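Local atomic coordinates of taurine:2-oxoglutarate aminotransferase (Bifidobacterium kashiwanohense PV20-2, PDB entry 6JIX), a protein that probably transfers the amino group of taurine to 2-oxoglutarate, using pyridoxal 5'-phosphate as cofactor, as a class-III aminotransferase. Residues T50-L55 / E427-E432; N120-K125 / C310-S315; E219-A224 / I228-G233. All coordinates share one frame; numbering follows the deposited sequence.

Contact 1 (T50-L55 / E427-E432); sequences TDMSSL and EQLEEE. With GLU (glutamic acid), chain N.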
loop_
_atom_site.group_PDB
_atom_site.type_symbol
_atom_site.label_atom_id
_atom_site.label_comp_id
_atom_site.label_asym_id
_atom_site.label_seq_id
_atom_site.Cartn_x
_atom_site.Cartn_y
_atom_site.Cartn_z
ATOM N N THR A 50 18.807 -3.414 21.290
ATOM C CA THR A 50 18.395 -4.779 21.005
ATOM C C THR A 50 16.927 -4.720 20.613
ATOM O O THR A 50 16.083 -4.266 21.400
ATOM C CB THR A 50 18.607 -5.696 22.217
ATOM O OG1 THR A 50 19.846 -5.372 22.867
ATOM C CG2 THR A 50 18.646 -7.161 21.801
ATOM N N ASP A 51 16.620 -5.196 19.408
ATOM C CA ASP A 51 15.296 -4.987 18.823
ATOM C C ASP A 51 14.326 -6.035 19.373
ATOM O O ASP A 51 13.942 -7.003 18.710
ATOM C CB ASP A 51 15.390 -5.035 17.305
ATOM C CG ASP A 51 14.108 -4.614 16.631
ATOM O OD1 ASP A 51 13.216 -4.069 17.325
ATOM O OD2 ASP A 51 14.000 -4.829 15.401
ATOM N N MET A 52 13.883 -5.805 20.607
ATOM C CA MET A 52 13.004 -6.746 21.287
ATOM C C MET A 52 11.547 -6.704 20.794
ATOM O O MET A 52 10.757 -7.582 21.173
ATOM C CB MET A 52 13.081 -6.483 22.795
ATOM C CG MET A 52 14.451 -6.788 23.362
ATOM S SD MET A 52 14.951 -8.497 23.035
ATOM C CE MET A 52 13.802 -9.351 24.132
ATOM N N SER A 53 11.179 -5.757 19.927
ATOM C CA SER A 53 9.852 -5.731 19.324
ATOM C C SER A 53 9.888 -6.063 17.836
ATOM O O SER A 53 8.866 -5.919 17.150
ATOM C CB SER A 53 9.207 -4.357 19.512
ATOM O OG SER A 53 9.744 -3.437 18.567
ATOM N N SER A 54 11.043 -6.485 17.317
ATOM C CA SER A 54 11.197 -6.771 15.894
ATOM C C SER A 54 10.720 -5.598 15.043
ATOM O O SER A 54 10.092 -5.782 13.994
ATOM C CB SER A 54 10.461 -8.047 15.511
ATOM O OG SER A 54 11.292 -9.154 15.753
ATOM N N LEU A 55 11.064 -4.384 15.489
ATOM C CA LEU A 55 10.557 -3.119 14.961
ATOM C C LEU A 55 9.040 -3.047 15.166
ATOM O O LEU A 55 8.588 -2.797 16.289
ATOM C CB LEU A 55 10.965 -2.930 13.497
ATOM C CG LEU A 55 12.471 -2.745 13.272
ATOM C CD1 LEU A 55 12.752 -2.309 11.826
ATOM C CD2 LEU A 55 13.032 -1.747 14.268
ATOM N N GLU A 427 21.032 -17.348 24.725
ATOM C CA GLU A 427 21.967 -16.458 25.409
ATOM C C GLU A 427 21.533 -15.006 25.273
ATOM O O GLU A 427 21.568 -14.231 26.235
ATOM C CB GLU A 427 23.392 -16.643 24.873
ATOM C CG GLU A 427 24.459 -15.998 25.793
ATOM C CD GLU A 427 25.511 -15.139 25.051
ATOM O OE1 GLU A 427 25.869 -14.092 25.636
ATOM O OE2 GLU A 427 26.026 -15.495 23.941
ATOM N N GLN A 428 21.064 -14.628 24.099
ATOM C CA GLN A 428 20.630 -13.255 23.910
ATOM C C GLN A 428 19.433 -12.934 24.799
ATOM O O GLN A 428 19.395 -11.889 25.460
ATOM C CB GLN A 428 20.310 -13.037 22.437
ATOM C CG GLN A 428 21.533 -12.732 21.594
ATOM C CD GLN A 428 21.241 -12.800 20.102
ATOM O OE1 GLN A 428 20.585 -13.741 19.630
ATOM N NE2 GLN A 428 21.719 -11.802 19.352
ATOM N N LEU A 429 18.432 -13.813 24.815
ATOM C CA LEU A 429 17.321 -13.638 25.746
ATOM C C LEU A 429 17.846 -13.443 27.165
ATOM O O LEU A 429 17.452 -12.502 27.870
ATOM C CB LEU A 429 16.379 -14.843 25.670
ATOM C CG LEU A 429 15.484 -14.890 24.423
ATOM C CD1 LEU A 429 14.684 -16.177 24.378
ATOM C CD2 LEU A 429 14.571 -13.683 24.377
ATOM N N GLU A 430 18.768 -14.313 27.592
ATOM C CA GLU A 430 19.306 -14.235 28.947
ATOM C C GLU A 430 20.050 -12.935 29.212
ATOM O O GLU A 430 20.316 -12.618 30.374
ATOM C CB GLU A 430 20.212 -15.433 29.235
ATOM C CG GLU A 430 19.461 -16.587 29.910
ATOM C CD GLU A 430 19.713 -17.926 29.235
ATOM O OE1 GLU A 430 20.873 -18.170 28.806
ATOM O OE2 GLU A 430 18.745 -18.726 29.132
ATOM N N GLU A 431 20.414 -12.190 28.170
ATOM C CA GLU A 431 21.080 -10.907 28.342
ATOM C C GLU A 431 20.115 -9.739 28.356
ATOM O O GLU A 431 20.422 -8.707 28.960
ATOM C CB GLU A 431 22.091 -10.638 27.214
ATOM C CG GLU A 431 22.935 -11.820 26.749
ATOM C CD GLU A 431 23.965 -11.399 25.706
ATOM O OE1 GLU A 431 23.568 -10.650 24.777
ATOM O OE2 GLU A 431 25.155 -11.804 25.831
ATOM N N GLU A 432 18.982 -9.859 27.663
ATOM C CA GLU A 432 18.060 -8.738 27.500
ATOM C C GLU A 432 16.971 -8.707 28.553
ATOM O O GLU A 432 16.642 -7.628 29.058
ATOM C CB GLU A 432 17.405 -8.777 26.117
ATOM C CG GLU A 432 18.368 -8.544 24.969
ATOM C CD GLU A 432 19.195 -7.277 25.125
ATOM O OE1 GLU A 432 18.708 -6.261 25.708
ATOM O OE2 GLU A 432 20.353 -7.321 24.656
HETATM N N GLU N . 9.870 1.342 19.375
HETATM C CA GLU N . 9.760 0.215 18.467
HETATM C C GLU N . 11.053 -0.005 17.678
HETATM O O GLU N . 11.896 -0.911 18.026
HETATM C CB GLU N . 8.634 0.523 17.492
HETATM C CG GLU N . 8.769 1.950 16.998
HETATM C CD GLU N . 7.574 2.358 16.151
HETATM O OE1 GLU N . 6.449 2.091 16.644
HETATM O OE2 GLU N . 7.693 2.931 15.009
HETATM O OXT GLU N . 11.254 0.723 16.676
#
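Glu432 lays its carboxylate against the side chain of Thr50, covering both the hydroxyl and the methyl branch. The two side chains come from opposite directions, one from strand 48-51 and the other from helix 426-447. Thr50 OG1 donates a hydrogen bond of 2.7 Å to Glu432 OE2, and the hydroxyl meets that oxygen from above the carboxylate plane, 63° out of it; Arg48 lies at long, weak ion-pair distance from the same oxygen. Lower down the chain, Glu432 CG lies 3.5 Å from Thr50 CG2, so one threonine offers a polar branch to the acid and an apolar branch to its methylene. A bend at the second torsion of Glu432 (chi2 -53°) turns the carboxylate back over Thr50.

Met52 completes the contact from a different angle. Its thioether lies obliquely to the glutamate chain, with Met52 SD 3.9 Å from Glu432 CG, and Met52 CE goes on to meet Leu429 CD2 at 4.4 Å. Shortening Glu432 to an alanine would probably leave the hydroxyl of Thr50 without this acceptor and take from the sulfur of Met52 the CG methylene at its side.

Just beyond Thr50 the chain turns sharply and becomes ligand wall. Leu55 N donates to Asp51 OD1 over 2.8 Å, on the syn side of the carboxylate, while Ser53 OG bonds to Leu55 O. The second oxygen of Asp51 is held by His63. Asp51, Ser53 and Leu55 line a pocket occupied by a glutamate molecule, which is itself hydrogen-bonded to the backbone oxygen of Thr409.

Helix 426-447 thus packs against a small sheet in which strand 48-51 runs between strands 40-43 and 407-408; Phe407 touches both Met52 and Glu432, and Leu429 reaches Met343 and Ile346 of helix 336-357.

Contact 2 (N120-K125 / C310-S315); sequences NENAIK and CGLTYS. With PLP (pyridoxal-5'-phosphate), chain P; GLU (glutamic acid), chain O.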
loop_
_atom_site.group_PDB
_atom_site.type_symbol
_atom_site.label_atom_id
_atom_site.label_comp_id
_atom_site.label_asym_id
_atom_site.label_seq_id
_atom_site.Cartn_x
_atom_site.Cartn_y
_atom_site.Cartn_z
ATOM N N ASN A 120 -6.068 -6.316 3.642
ATOM C CA ASN A 120 -7.381 -6.398 4.278
ATOM C C ASN A 120 -8.453 -5.717 3.437
ATOM O O ASN A 120 -9.573 -6.235 3.318
ATOM C CB ASN A 120 -7.315 -5.826 5.689
ATOM C CG ASN A 120 -6.629 -6.778 6.645
ATOM O OD1 ASN A 120 -6.707 -7.988 6.461
ATOM N ND2 ASN A 120 -5.932 -6.248 7.640
ATOM N N GLU A 121 -8.133 -4.545 2.860
ATOM C CA GLU A 121 -9.045 -3.876 1.929
ATOM C C GLU A 121 -9.506 -4.831 0.846
ATOM O O GLU A 121 -10.692 -4.902 0.515
ATOM C CB GLU A 121 -8.367 -2.669 1.275
ATOM C CG GLU A 121 -7.841 -1.606 2.216
ATOM C CD GLU A 121 -8.772 -0.416 2.304
ATOM O OE1 GLU A 121 -8.322 0.656 2.759
ATOM O OE2 GLU A 121 -9.959 -0.555 1.921
ATOM N N ASN A 122 -8.567 -5.562 0.266
ATOM C CA ASN A 122 -8.903 -6.418 -0.852
ATOM C C ASN A 122 -9.625 -7.673 -0.386
ATOM O O ASN A 122 -10.558 -8.135 -1.057
ATOM C CB ASN A 122 -7.628 -6.754 -1.640
ATOM C CG ASN A 122 -7.241 -5.641 -2.611
ATOM O OD1 ASN A 122 -8.043 -5.226 -3.454
ATOM N ND2 ASN A 122 -6.017 -5.132 -2.477
ATOM N N ALA A 123 -9.242 -8.210 0.780
ATOM C CA ALA A 123 -9.970 -9.348 1.328
ATOM C C ALA A 123 -11.430 -8.990 1.560
ATOM O O ALA A 123 -12.332 -9.752 1.194
ATOM C CB ALA A 123 -9.311 -9.833 2.620
ATOM N N ILE A 124 -11.681 -7.815 2.134
ATOM C CA ILE A 124 -13.043 -7.312 2.264
ATOM C C ILE A 124 -13.741 -7.275 0.906
ATOM O O ILE A 124 -14.863 -7.775 0.754
ATOM C CB ILE A 124 -13.028 -5.921 2.912
ATOM C CG1 ILE A 124 -12.614 -6.016 4.370
ATOM C CG2 ILE A 124 -14.383 -5.231 2.732
ATOM C CD1 ILE A 124 -12.197 -4.682 4.927
ATOM N N LYS A 125 -13.111 -6.626 -0.090
ATOM C CA LYS A 125 -13.747 -6.496 -1.400
ATOM C C LYS A 125 -14.101 -7.858 -1.973
ATOM O O LYS A 125 -15.190 -8.045 -2.530
ATOM C CB LYS A 125 -12.841 -5.748 -2.379
ATOM C CG LYS A 125 -12.892 -4.245 -2.239
ATOM C CD LYS A 125 -11.745 -3.567 -2.965
ATOM C CE LYS A 125 -12.100 -3.247 -4.402
ATOM N NZ LYS A 125 -10.872 -2.878 -5.168
ATOM N N CYS A 310 -10.159 -6.207 -8.417
ATOM C CA CYS A 310 -9.140 -5.745 -7.488
ATOM C C CYS A 310 -7.833 -5.628 -8.243
ATOM O O CYS A 310 -7.580 -6.391 -9.178
ATOM C CB CYS A 310 -8.917 -6.717 -6.330
ATOM S SG CYS A 310 -10.334 -6.939 -5.252
ATOM N N GLY A 311 -6.985 -4.711 -7.802
ATOM C CA GLY A 311 -5.717 -4.510 -8.477
ATOM C C GLY A 311 -4.930 -3.378 -7.854
ATOM O O GLY A 311 -5.467 -2.539 -7.127
ATOM N N LEU A 312 -3.633 -3.377 -8.152
ATOM C CA LEU A 312 -2.767 -2.274 -7.772
ATOM C C LEU A 312 -1.523 -2.336 -8.641
ATOM O O LEU A 312 -1.108 -3.412 -9.076
ATOM C CB LEU A 312 -2.391 -2.306 -6.291
ATOM C CG LEU A 312 -1.822 -3.595 -5.704
ATOM C CD1 LEU A 312 -0.742 -3.262 -4.684
ATOM C CD2 LEU A 312 -2.940 -4.358 -5.061
ATOM N N THR A 313 -0.950 -1.161 -8.906
ATOM C CA THR A 313 0.187 -1.069 -9.814
ATOM C C THR A 313 1.271 -2.087 -9.456
ATOM O O THR A 313 1.783 -2.795 -10.330
ATOM C CB THR A 313 0.747 0.363 -9.805
ATOM O OG1 THR A 313 -0.169 1.240 -10.460
ATOM C CG2 THR A 313 2.078 0.440 -10.528
ATOM N N TYR A 314 1.636 -2.180 -8.179
ATOM C CA TYR A 314 2.805 -2.962 -7.783
ATOM C C TYR A 314 2.478 -4.397 -7.338
ATOM O O TYR A 314 3.358 -5.067 -6.794
ATOM C CB TYR A 314 3.578 -2.237 -6.669
ATOM C CG TYR A 314 4.237 -0.925 -7.084
ATOM C CD1 TYR A 314 4.643 -0.694 -8.408
ATOM C CD2 TYR A 314 4.448 0.090 -6.150
ATOM C CE1 TYR A 314 5.240 0.519 -8.783
ATOM C CE2 TYR A 314 5.035 1.301 -6.515
ATOM C CZ TYR A 314 5.434 1.513 -7.830
ATOM O OH TYR A 314 6.037 2.717 -8.165
ATOM N N SER A 315 1.251 -4.890 -7.556
ATOM C CA SER A 315 0.873 -6.240 -7.106
ATOM C C SER A 315 1.829 -7.304 -7.636
ATOM O O SER A 315 2.120 -7.346 -8.832
ATOM C CB SER A 315 -0.554 -6.572 -7.547
ATOM O OG SER A 315 -0.886 -7.907 -7.198
HETATM N N1 PLP P . -3.535 7.601 -9.541
HETATM C C2 PLP P . -3.272 7.428 -10.833
HETATM C C2A PLP P . -3.282 8.622 -11.780
HETATM C C3 PLP P . -2.985 6.133 -11.338
HETATM O O3 PLP P . -2.705 5.928 -12.672
HETATM C C4 PLP P . -2.966 5.046 -10.501
HETATM C C4A PLP P . -2.650 3.652 -11.087
HETATM O O4A PLP P . -3.268 3.284 -12.080
HETATM C C5 PLP P . -3.254 5.275 -9.127
HETATM C C6 PLP P . -3.539 6.573 -8.672
HETATM C C5A PLP P . -3.256 4.070 -8.120
HETATM O O4P PLP P . -1.936 3.812 -7.801
HETATM P P PLP P . -1.481 2.397 -7.107
HETATM O O1P PLP P . -0.062 2.469 -6.716
HETATM O O2P PLP P . -2.435 2.026 -5.766
HETATM O O3P PLP P . -1.537 1.322 -8.088
HETATM N N GLU O . -2.859 -2.295 -14.529
HETATM C CA GLU O . -3.446 -3.346 -13.702
HETATM C C GLU O . -3.300 -3.054 -12.190
HETATM O O GLU O . -2.686 -3.899 -11.464
HETATM C CB GLU O . -2.818 -4.721 -14.010
HETATM C CG GLU O . -3.256 -5.275 -15.372
HETATM C CD GLU O . -3.588 -6.773 -15.411
HETATM O OE1 GLU O . -3.438 -7.479 -14.385
HETATM O OE2 GLU O . -4.017 -7.308 -16.474
HETATM O OXT GLU O . -3.810 -1.999 -11.677
#
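Asn122 directs its amide at two residues of the facing loop, with the oxygen end at Cys310 and the nitrogen end near Leu312. Asn122 OD1 lies 3.4 Å from Cys310 CB, and the sulfur is equally near, so the cysteine is met broadly by the carbonyl end. Asn122 ND2 comes within 4.1 Å of Leu312 CD2, where the two side chains pass at a slant. Leu312 holds CG between its backbone N and carbonyl carbon (chi1 52°), an orientation that swings its isobutyl group toward the helix.

Lys125, one turn further along helix 116-131, meets the same sulfur from another side. Lys125 CB is 4.0 Å from Cys310 SG, and a bend at the third torsion (chi3 89°) keeps CE and NZ close to the same residue. The sulfur is therefore approached by an amide oxygen and by an aliphatic chain. The ammonium group of Lys125, still beside Cys310, hydrogen-bonds to the backbone oxygen of Ser146 of the second subunit. Phe111 of strand 107-113 also lies against Asn122, Cys310 and Leu312.

Beyond Leu312 the loop delivers Thr313 to a cofactor bound by the other subunit. Thr313 N donates to O3P of that pyridoxal phosphate at 2.7 Å, with an N-H...O angle of 161°, and Thr313 OG1 donates to the same oxygen, also at 2.7 Å. Gly116 and Ala117 of the second subunit also bind this cofactor through their backbone nitrogens. This is the shared phosphate site of a fold type I aminotransferase dimer, in which each subunit lends a loop to its partner's cofactor.

Contact 3 (E219-A224 / I228-G233); sequences ESIVGA and ILPPEG. With PLP (pyridoxal-5'-phosphate), chain G.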
loop_
_atom_site.group_PDB
_atom_site.type_symbol
_atom_site.label_atom_id
_atom_site.label_comp_id
_atom_site.label_asym_id
_atom_site.label_seq_id
_atom_site.Cartn_x
_atom_site.Cartn_y
_atom_site.Cartn_z
ATOM N N GLU A 219 -8.085 -10.614 13.600
ATOM C CA GLU A 219 -6.711 -11.027 13.865
ATOM C C GLU A 219 -6.693 -12.400 14.514
ATOM O O GLU A 219 -7.376 -12.637 15.524
ATOM C CB GLU A 219 -6.018 -10.037 14.802
ATOM C CG GLU A 219 -5.634 -8.703 14.221
ATOM C CD GLU A 219 -5.065 -7.755 15.281
ATOM O OE1 GLU A 219 -3.820 -7.710 15.424
ATOM O OE2 GLU A 219 -5.853 -7.054 15.960
ATOM N N SER A 220 -5.863 -13.291 13.968
ATOM C CA SER A 220 -5.771 -14.642 14.528
ATOM C C SER A 220 -5.559 -14.586 16.039
ATOM O O SER A 220 -6.314 -15.190 16.812
ATOM C CB SER A 220 -4.636 -15.417 13.849
ATOM O OG SER A 220 -4.898 -15.658 12.469
ATOM N N ILE A 221 -4.580 -13.794 16.475
ATOM C CA ILE A 221 -4.398 -13.404 17.868
ATOM C C ILE A 221 -4.240 -11.896 17.861
ATOM O O ILE A 221 -3.379 -11.375 17.142
ATOM C CB ILE A 221 -3.162 -14.067 18.502
ATOM C CG1 ILE A 221 -3.398 -15.561 18.691
ATOM C CG2 ILE A 221 -2.834 -13.414 19.850
ATOM C CD1 ILE A 221 -2.106 -16.379 18.790
ATOM N N VAL A 222 -5.100 -11.187 18.601
ATOM C CA VAL A 222 -5.047 -9.721 18.570
ATOM C C VAL A 222 -3.655 -9.257 18.982
ATOM O O VAL A 222 -3.201 -9.539 20.098
ATOM C CB VAL A 222 -6.142 -9.096 19.442
ATOM C CG1 VAL A 222 -5.787 -7.662 19.785
ATOM C CG2 VAL A 222 -7.468 -9.126 18.714
ATOM N N GLY A 223 -2.986 -8.510 18.093
ATOM C CA GLY A 223 -1.576 -8.224 18.242
ATOM C C GLY A 223 -1.188 -6.885 18.828
ATOM O O GLY A 223 -0.889 -6.790 20.023
ATOM N N ALA A 224 -1.160 -5.838 17.999
ATOM C CA ALA A 224 -0.641 -4.566 18.489
ATOM C C ALA A 224 -1.387 -4.126 19.734
ATOM O O ALA A 224 -0.796 -3.519 20.635
ATOM C CB ALA A 224 -0.706 -3.499 17.394
ATOM N N ILE A 228 -3.584 -10.470 22.779
ATOM C CA ILE A 228 -4.732 -10.879 23.590
ATOM C C ILE A 228 -5.098 -12.292 23.147
ATOM O O ILE A 228 -5.951 -12.501 22.283
ATOM C CB ILE A 228 -5.898 -9.901 23.472
ATOM C CG1 ILE A 228 -5.377 -8.458 23.546
ATOM C CG2 ILE A 228 -6.902 -10.137 24.595
ATOM C CD1 ILE A 228 -6.291 -7.424 22.930
ATOM N N LEU A 229 -4.431 -13.272 23.751
ATOM C CA LEU A 229 -4.733 -14.669 23.501
ATOM C C LEU A 229 -6.218 -14.929 23.755
ATOM O O LEU A 229 -6.737 -14.530 24.805
ATOM C CB LEU A 229 -3.882 -15.564 24.397
ATOM C CG LEU A 229 -2.378 -15.321 24.264
ATOM C CD1 LEU A 229 -1.613 -16.071 25.342
ATOM C CD2 LEU A 229 -1.881 -15.693 22.845
ATOM N N PRO A 230 -6.922 -15.559 22.817
ATOM C CA PRO A 230 -8.356 -15.819 22.997
ATOM C C PRO A 230 -8.595 -16.936 23.991
ATOM O O PRO A 230 -7.738 -17.820 24.157
ATOM C CB PRO A 230 -8.808 -16.238 21.589
ATOM C CG PRO A 230 -7.577 -16.841 20.992
ATOM C CD PRO A 230 -6.444 -15.987 21.497
ATOM N N PRO A 231 -9.758 -16.954 24.653
ATOM C CA PRO A 231 -10.114 -18.111 25.475
ATOM C C PRO A 231 -10.209 -19.366 24.622
ATOM O O PRO A 231 -10.525 -19.309 23.432
ATOM C CB PRO A 231 -11.481 -17.728 26.062
ATOM C CG PRO A 231 -12.011 -16.635 25.142
ATOM C CD PRO A 231 -10.781 -15.887 24.737
ATOM N N GLU A 232 -9.898 -20.501 25.243
ATOM C CA GLU A 232 -9.953 -21.793 24.579
ATOM C C GLU A 232 -11.282 -21.962 23.875
ATOM O O GLU A 232 -12.323 -21.639 24.435
ATOM C CB GLU A 232 -9.780 -22.906 25.617
ATOM C CG GLU A 232 -9.561 -24.279 25.029
ATOM C CD GLU A 232 -8.248 -24.367 24.262
ATOM O OE1 GLU A 232 -8.131 -25.275 23.401
ATOM O OE2 GLU A 232 -7.336 -23.530 24.519
ATOM N N GLY A 233 -11.245 -22.439 22.632
ATOM C CA GLY A 233 -12.457 -22.770 21.902
ATOM C C GLY A 233 -13.159 -21.626 21.189
ATOM O O GLY A 233 -14.076 -21.891 20.395
HETATM N N1 PLP G . -3.165 -5.946 10.518
HETATM C C2 PLP G . -2.469 -6.090 11.650
HETATM C C2A PLP G . -2.752 -7.249 12.591
HETATM C C3 PLP G . -1.455 -5.163 11.994
HETATM O O3 PLP G . -0.722 -5.283 13.159
HETATM C C4 PLP G . -1.174 -4.109 11.153
HETATM C C4A PLP G . -0.051 -3.111 11.560
HETATM O O4A PLP G . 0.230 -2.940 12.747
HETATM C C5 PLP G . -1.942 -3.996 9.953
HETATM C C6 PLP G . -2.934 -4.941 9.655
HETATM C C5A PLP G . -1.653 -2.811 8.960
HETATM O O4P PLP G . -0.516 -3.184 8.249
HETATM P P PLP G . 0.306 -2.070 7.393
HETATM O O1P PLP G . 1.326 -2.717 6.561
HETATM O O2P PLP G . -0.562 -1.397 6.405
HETATM O O3P PLP G . 0.950 -0.940 8.460
HETATM O O HOH W 1 -7.166 -13.033 19.659
#
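Ile221 sets CG1 anti to its carbonyl carbon (chi1 -70°), which puts CG2 anti to the backbone N; Leu229 likewise has CG anti to its carbonyl carbon (chi1 -56°), and the two side chains lie alongside each other, pointing the same way. Ile221 CG2 rests 3.9 Å from Leu229 CD2. On its other branch, Ile221 CG1 meets Pro230 CD at 4.2 Å, the ring crossing the isoleucine at about a right angle.

The backbones are tied as well. Ile228 N donates to Val222 O at 2.9 Å, and a water accepts from Val222 N while donating to Ile228 O, so the N and O of both Val222 and Ile228 are engaged. Ile367 of strand 361-367 adds to the apolar patch around Ile221 and Leu229.

At the start of the loop, Glu219 extends its chain so that OE1 receives Gly223 N at 2.9 Å, from above the carboxylate plane, while OE2 is held by Tyr143 N. These two bonds fix the carboxylate beside the methyl group C2A of pyridoxal phosphate. The loop follows strand 213-219 of the central sheet in the fold type I cofactor domain, with Glu219 at its start in the cofactor pocket.

In the fold
All three contacts are largely buried, yet they differ in place and chemistry. The centre of contact 3 is about 11 Å from the centre of the chain, although its Leu229 and Pro230 are partly exposed; those of contacts 1 and 2 are about 18 Å from it, on opposite sides. Contact 1 joins a strand and turn to the C-terminal helix through a charged side chain; contact 2 sets a helix against a loop by mixed packing alone, close to the second subunit; contact 3 folds one loop on itself with apolar side chains, backbone and water. Contacts 2 and 3 both reach pyridoxal phosphate, the former across the dimer at the phosphate, the latter within its own subunit beside the ring.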